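Local structure of anaerobically-induced outer membrane porin OprE (Pseudomonas aeruginosa, 4FRX) at residues A[330-336]-A[403-409]; A[266-270]-A[306-310]. The protein probably acts as a porin, forming a beta-barrel channel that lets small solutes cross the outer membrane. Residues are numbered along the deposited sequence.

Both contacts tie down the same long loop, which joins strands 295-305 and 340-349 of the barrel, but at different points and by different means. Contact 2 takes the start of the loop and pairs it, backbone to backbone, with residues 266-270 of another inter-strand loop; it is partly buried. Contact 1 takes the later residues 330-336 and lays them on strand 399-409 of the barrel wall. It is a surface contact made by side-chain packing, with several of its polar groups paired to neighbouring strands. The centres lie about 19 Å apart, yet the loop stitches them together: Phe310 N and Gln335 O, 2.9 Å apart, probably form a hydrogen bond.

Contact 1 of 2, residues A[330-336]-A[403-409]; sequences QIGKFQR and KNASFRS
Residues 330-336 form an irregular loop over residues 403-409 of strand 399-409, end-to-end directions 26° apart; the closest CA pair is Gln330–Ala405 at 6.3 Å. Gln330 (-69/-42) extends with chi1 and chi2 both t, so its amide lies over the strand backbone: OE1 is 3.4 Å from Asn404 C and 3.5 Å from Lys403 CB, and CD is 3.4 Å from Ala405 CB. Gln330 NE2 is hydrogen-bonded to Glu425 of adjacent strand 423-434. Ile331, rotamer mt, sets CD1 between Ala405 CB (3.6 Å) and Phe407 CB (3.7 Å), the apolar centre of the contact. Inward folding of loops against the barrel wall is a feature of OprD-family porins, consistent with a narrowed channel here. Gly332 (-90/172) passes the Phe407 ring, CA to CE1 4.3 Å, where a CB would be tight; Glu381 of strand 377-389 accepts hydrogen bonds from Gly332 N and Ile331 N. At Phe334 the backbone turns left-handed (48/45). Arg336 then reaches back, its NH2 3.8 Å from Phe407 CZ, the guanidinium and the Phe407 ring (chi1 t) meeting edge to edge. The same NH2 lies 4.0 Å from Ser409 OG; both bind Glu379, by salt bridge and hydrogen bond respectively.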
loop_
_atom_site.group_PDB
_atom_site.type_symbol
_atom_site.label_atom_id
_atom_site.label_comp_id
_atom_site.label_asym_id
_atom_site.label_seq_id
_atom_site.Cartn_x
_atom_site.Cartn_y
_atom_site.Cartn_z
ATOM N N GLN A 330 -2.214 9.134 5.871
ATOM C CA GLN A 330 -2.307 8.368 7.112
ATOM C C GLN A 330 -3.730 7.923 7.408
ATOM O O GLN A 330 -3.961 6.791 7.832
ATOM C CB GLN A 330 -1.709 9.149 8.297
ATOM C CG GLN A 330 -1.752 8.378 9.603
ATOM C CD GLN A 330 -1.115 9.128 10.759
ATOM O OE1 GLN A 330 -0.322 10.050 10.554
ATOM N NE2 GLN A 330 -1.459 8.727 11.990
ATOM N N ILE A 331 -4.690 8.812 7.184
ATOM C CA ILE A 331 -6.084 8.469 7.445
ATOM C C ILE A 331 -6.842 8.304 6.133
ATOM O O ILE A 331 -7.331 7.211 5.834
ATOM C CB ILE A 331 -6.780 9.505 8.347
ATOM C CG1 ILE A 331 -6.131 9.515 9.739
ATOM C CG2 ILE A 331 -8.281 9.222 8.442
ATOM C CD1 ILE A 331 -6.713 10.581 10.694
ATOM N N GLY A 332 -6.917 9.373 5.345
ATOM C CA GLY A 332 -7.723 9.359 4.131
ATOM C C GLY A 332 -6.952 8.905 2.905
ATOM O O GLY A 332 -5.731 8.718 2.968
ATOM N N LYS A 333 -7.660 8.714 1.792
ATOM C CA LYS A 333 -7.004 8.413 0.523
ATOM C C LYS A 333 -7.445 9.363 -0.594
ATOM O O LYS A 333 -6.914 9.305 -1.704
ATOM C CB LYS A 333 -7.243 6.955 0.103
ATOM C CG LYS A 333 -6.739 5.925 1.114
ATOM C CD LYS A 333 -6.969 4.499 0.614
ATOM C CE LYS A 333 -6.645 3.458 1.701
ATOM N NZ LYS A 333 -5.225 3.542 2.157
ATOM N N PHE A 334 -8.408 10.232 -0.289
ATOM C CA PHE A 334 -8.949 11.208 -1.255
ATOM C C PHE A 334 -9.286 10.552 -2.598
ATOM O O PHE A 334 -8.993 11.090 -3.658
ATOM C CB PHE A 334 -7.969 12.383 -1.428
ATOM C CG PHE A 334 -7.729 13.136 -0.159
ATOM C CD1 PHE A 334 -6.950 12.578 0.855
ATOM C CD2 PHE A 334 -8.313 14.371 0.048
ATOM C CE1 PHE A 334 -6.749 13.248 2.055
ATOM C CE2 PHE A 334 -8.114 15.055 1.239
ATOM C CZ PHE A 334 -7.334 14.491 2.250
ATOM N N GLN A 335 -9.937 9.400 -2.519
ATOM C CA GLN A 335 -10.093 8.512 -3.653
ATOM C C GLN A 335 -11.530 8.460 -4.147
ATOM O O GLN A 335 -11.872 7.629 -4.983
ATOM C CB GLN A 335 -9.593 7.112 -3.269
ATOM C CG GLN A 335 -10.604 6.206 -2.564
ATOM C CD GLN A 335 -11.124 6.754 -1.236
ATOM O OE1 GLN A 335 -10.588 7.717 -0.680
ATOM N NE2 GLN A 335 -12.188 6.132 -0.723
ATOM N N ARG A 336 -12.360 9.376 -3.652
ATOM C CA ARG A 336 -13.800 9.327 -3.893
ATOM C C ARG A 336 -14.174 9.882 -5.257
ATOM O O ARG A 336 -13.516 10.780 -5.766
ATOM C CB ARG A 336 -14.545 10.124 -2.819
ATOM C CG ARG A 336 -14.171 9.743 -1.379
ATOM C CD ARG A 336 -14.805 10.738 -0.413
ATOM N NE ARG A 336 -14.066 10.853 0.843
ATOM C CZ ARG A 336 -14.294 10.105 1.919
ATOM N NH1 ARG A 336 -15.244 9.176 1.897
ATOM N NH2 ARG A 336 -13.573 10.286 3.017
ATOM N N LYS A 403 3.796 9.473 14.149
ATOM C CA LYS A 403 2.969 9.975 13.052
ATOM C C LYS A 403 1.696 10.551 13.643
ATOM O O LYS A 403 1.044 9.892 14.446
ATOM C CB LYS A 403 2.617 8.849 12.062
ATOM C CG LYS A 403 3.833 8.221 11.354
ATOM C CD LYS A 403 3.380 7.151 10.360
ATOM C CE LYS A 403 4.563 6.539 9.631
ATOM N NZ LYS A 403 5.434 7.556 8.981
ATOM N N ASN A 404 1.340 11.775 13.256
ATOM C CA ASN A 404 0.074 12.352 13.684
ATOM C C ASN A 404 -0.739 12.789 12.473
ATOM O O ASN A 404 -0.192 13.359 11.529
ATOM C CB ASN A 404 0.323 13.551 14.603
ATOM C CG ASN A 404 -0.941 14.301 14.937
ATOM O OD1 ASN A 404 -1.317 15.254 14.256
ATOM N ND2 ASN A 404 -1.615 13.872 15.997
ATOM N N ALA A 405 -2.042 12.528 12.503
ATOM C CA ALA A 405 -2.925 12.964 11.434
ATOM C C ALA A 405 -4.184 13.639 11.977
ATOM O O ALA A 405 -4.740 13.208 12.989
ATOM C CB ALA A 405 -3.308 11.755 10.527
ATOM N N SER A 406 -4.622 14.701 11.303
ATOM C CA SER A 406 -5.935 15.294 11.555
ATOM C C SER A 406 -6.707 15.257 10.252
ATOM O O SER A 406 -6.203 15.711 9.230
ATOM C CB SER A 406 -5.820 16.748 12.023
ATOM O OG SER A 406 -5.343 16.827 13.344
ATOM N N PHE A 407 -7.928 14.734 10.311
ATOM C CA PHE A 407 -8.763 14.507 9.144
ATOM C C PHE A 407 -10.153 15.057 9.433
ATOM O O PHE A 407 -10.758 14.761 10.467
ATOM C CB PHE A 407 -8.817 13.009 8.816
ATOM C CG PHE A 407 -9.765 12.671 7.699
ATOM C CD1 PHE A 407 -9.392 12.842 6.381
ATOM C CD2 PHE A 407 -11.047 12.208 7.975
ATOM C CE1 PHE A 407 -10.277 12.546 5.340
ATOM C CE2 PHE A 407 -11.928 11.908 6.948
ATOM C CZ PHE A 407 -11.538 12.075 5.627
ATOM N N ARG A 408 -10.646 15.897 8.531
ATOM C CA ARG A 408 -11.978 16.459 8.682
ATOM C C ARG A 408 -12.709 16.312 7.359
ATOM O O ARG A 408 -12.178 16.687 6.300
ATOM C CB ARG A 408 -11.890 17.938 9.051
ATOM C CG ARG A 408 -11.002 18.230 10.246
ATOM C CD ARG A 408 -11.677 17.893 11.550
ATOM N NE ARG A 408 -10.861 18.302 12.691
ATOM C CZ ARG A 408 -10.008 17.503 13.324
ATOM N NH1 ARG A 408 -9.861 16.242 12.931
ATOM N NH2 ARG A 408 -9.309 17.963 14.356
ATOM N N SER A 409 -13.927 15.787 7.424
ATOM C CA SER A 409 -14.688 15.460 6.222
ATOM C C SER A 409 -16.168 15.804 6.364
ATOM O O SER A 409 -16.624 16.170 7.442
ATOM C CB SER A 409 -14.528 13.974 5.899
ATOM O OG SER A 409 -15.018 13.670 4.604
#

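Contact 2 of 2, residues A[266-270]-A[306-310]; sequences SSGYY and GDSDF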
loop_
_atom_site.group_PDB
_atom_site.type_symbol
_atom_site.label_atom_id
_atom_site.label_comp_id
_atom_site.label_asym_id
_atom_site.label_seq_id
_atom_site.Cartn_x
_atom_site.Cartn_y
_atom_site.Cartn_z
ATOM N N SER A 266 -19.021 -1.150 -6.979
ATOM C CA SER A 266 -18.014 -0.292 -6.381
ATOM C C SER A 266 -18.720 0.894 -5.759
ATOM O O SER A 266 -19.737 1.364 -6.280
ATOM C CB SER A 266 -17.078 0.230 -7.474
ATOM O OG SER A 266 -16.330 1.346 -7.018
ATOM N N SER A 267 -18.172 1.406 -4.666
ATOM C CA SER A 267 -18.592 2.710 -4.170
ATOM C C SER A 267 -18.313 3.798 -5.216
ATOM O O SER A 267 -17.366 3.711 -5.995
ATOM C CB SER A 267 -17.856 3.053 -2.866
ATOM O OG SER A 267 -18.241 2.173 -1.823
ATOM N N GLY A 268 -19.166 4.811 -5.230
ATOM C CA GLY A 268 -19.048 5.937 -6.136
ATOM C C GLY A 268 -20.300 6.772 -5.917
ATOM O O GLY A 268 -20.934 6.666 -4.869
ATOM N N TYR A 269 -20.661 7.601 -6.890
ATOM C CA TYR A 269 -21.928 8.319 -6.816
ATOM C C TYR A 269 -22.595 8.306 -8.185
ATOM O O TYR A 269 -21.999 8.714 -9.182
ATOM C CB TYR A 269 -21.785 9.747 -6.276
ATOM C CG TYR A 269 -23.161 10.332 -6.062
ATOM C CD1 TYR A 269 -23.977 9.851 -5.037
ATOM C CD2 TYR A 269 -23.680 11.295 -6.921
ATOM C CE1 TYR A 269 -25.251 10.329 -4.854
ATOM C CE2 TYR A 269 -24.972 11.783 -6.737
ATOM C CZ TYR A 269 -25.746 11.281 -5.704
ATOM O OH TYR A 269 -27.033 11.738 -5.489
ATOM N N TYR A 270 -23.827 7.819 -8.236
ATOM C CA TYR A 270 -24.453 7.518 -9.522
ATOM C C TYR A 270 -25.766 8.230 -9.713
ATOM O O TYR A 270 -26.556 7.844 -10.572
ATOM C CB TYR A 270 -24.654 6.000 -9.668
ATOM C CG TYR A 270 -23.361 5.240 -9.516
ATOM C CD1 TYR A 270 -22.870 4.920 -8.252
ATOM C CD2 TYR A 270 -22.604 4.877 -10.634
ATOM C CE1 TYR A 270 -21.678 4.245 -8.104
ATOM C CE2 TYR A 270 -21.407 4.209 -10.492
ATOM C CZ TYR A 270 -20.947 3.896 -9.228
ATOM O OH TYR A 270 -19.760 3.212 -9.066
ATOM N N GLY A 306 -15.319 10.439 -13.413
ATOM C CA GLY A 306 -16.101 9.214 -13.525
ATOM C C GLY A 306 -17.012 9.021 -12.317
ATOM O O GLY A 306 -16.852 9.688 -11.286
ATOM N N ASP A 307 -17.949 8.088 -12.429
ATOM C CA ASP A 307 -18.926 7.848 -11.374
ATOM C C ASP A 307 -18.441 6.992 -10.204
ATOM O O ASP A 307 -19.080 6.971 -9.161
ATOM C CB ASP A 307 -20.167 7.156 -11.942
ATOM C CG ASP A 307 -20.938 8.027 -12.899
ATOM O OD1 ASP A 307 -20.788 9.269 -12.832
ATOM O OD2 ASP A 307 -21.699 7.459 -13.715
ATOM N N SER A 308 -17.356 6.245 -10.374
ATOM C CA SER A 308 -16.927 5.364 -9.282
ATOM C C SER A 308 -15.721 5.943 -8.566
ATOM O O SER A 308 -14.972 6.748 -9.140
ATOM C CB SER A 308 -16.600 3.960 -9.794
ATOM O OG SER A 308 -15.250 3.887 -10.241
ATOM N N ASP A 309 -15.557 5.554 -7.305
ATOM C CA ASP A 309 -14.309 5.798 -6.585
ATOM C C ASP A 309 -13.169 5.139 -7.338
ATOM O O ASP A 309 -13.366 4.291 -8.215
ATOM C CB ASP A 309 -14.345 5.198 -5.177
ATOM C CG ASP A 309 -15.391 5.837 -4.271
ATOM O OD1 ASP A 309 -16.077 6.816 -4.657
ATOM O OD2 ASP A 309 -15.512 5.337 -3.140
ATOM N N PHE A 310 -11.958 5.539 -7.008
ATOM C CA PHE A 310 -10.803 4.862 -7.555
ATOM C C PHE A 310 -10.740 3.449 -6.974
ATOM O O PHE A 310 -10.736 3.300 -5.758
ATOM C CB PHE A 310 -9.549 5.605 -7.146
ATOM C CG PHE A 310 -8.290 4.909 -7.564
ATOM C CD1 PHE A 310 -7.884 4.923 -8.891
ATOM C CD2 PHE A 310 -7.503 4.248 -6.625
ATOM C CE1 PHE A 310 -6.712 4.293 -9.286
ATOM C CE2 PHE A 310 -6.337 3.617 -7.001
ATOM C CZ PHE A 310 -5.936 3.640 -8.343
HETATM O O HOH W 1 -23.235 10.636 -10.854
HETATM O O HOH W 2 -24.807 8.018 -12.829
#
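Two backbone hydrogen bonds hold this contact: Tyr269 N donates to Asp307 O at 2.8 Å, and Asp309 N donates to Ser267 O at 2.9 Å. They flank Gly268 and Ser308, which therefore form a non-hydrogen-bonded antiparallel pair, a single beta bridge with the two CA atoms just 3.8 Å apart. Gly268 makes this closeness possible, since a CB there would run into Asp307 O and Ser308 CA; its own CA approaches Asp307 O at 3.2 Å in a CA-H...O contact. Two waters extend the polar network at the Asp307 carboxylate. One donates to Tyr270 O (2.9 Å) and Asp307 OD2 (3.3 Å), the other to Tyr269 O (2.8 Å) and, weakly, to Asp307 OD1 (3.4 Å). The bridge joins two loops of the porin barrel: the one between strands 237-250 and 280-292, which carries the short strand 266-267, and the one that follows strand 295-305. Further out, the Tyr270 ring swings back over the second loop, with Asp307 O over one face, CE2 3.5 Å from Asp307 CB and OH 3.3 Å from Ser308 CB; the hydroxyl is hydrogen-bonded to Glu278 O. Asp309 packs on Ser267, Asp309 OD2 lying 3.3 Å from Ser267 CB, while its OD1 accepts from Ala337 N along the same loop. Ser266 OG, donating a hydrogen bond to Ser267 O at 2.8 Å, touches Ser308 CB at 3.8 Å.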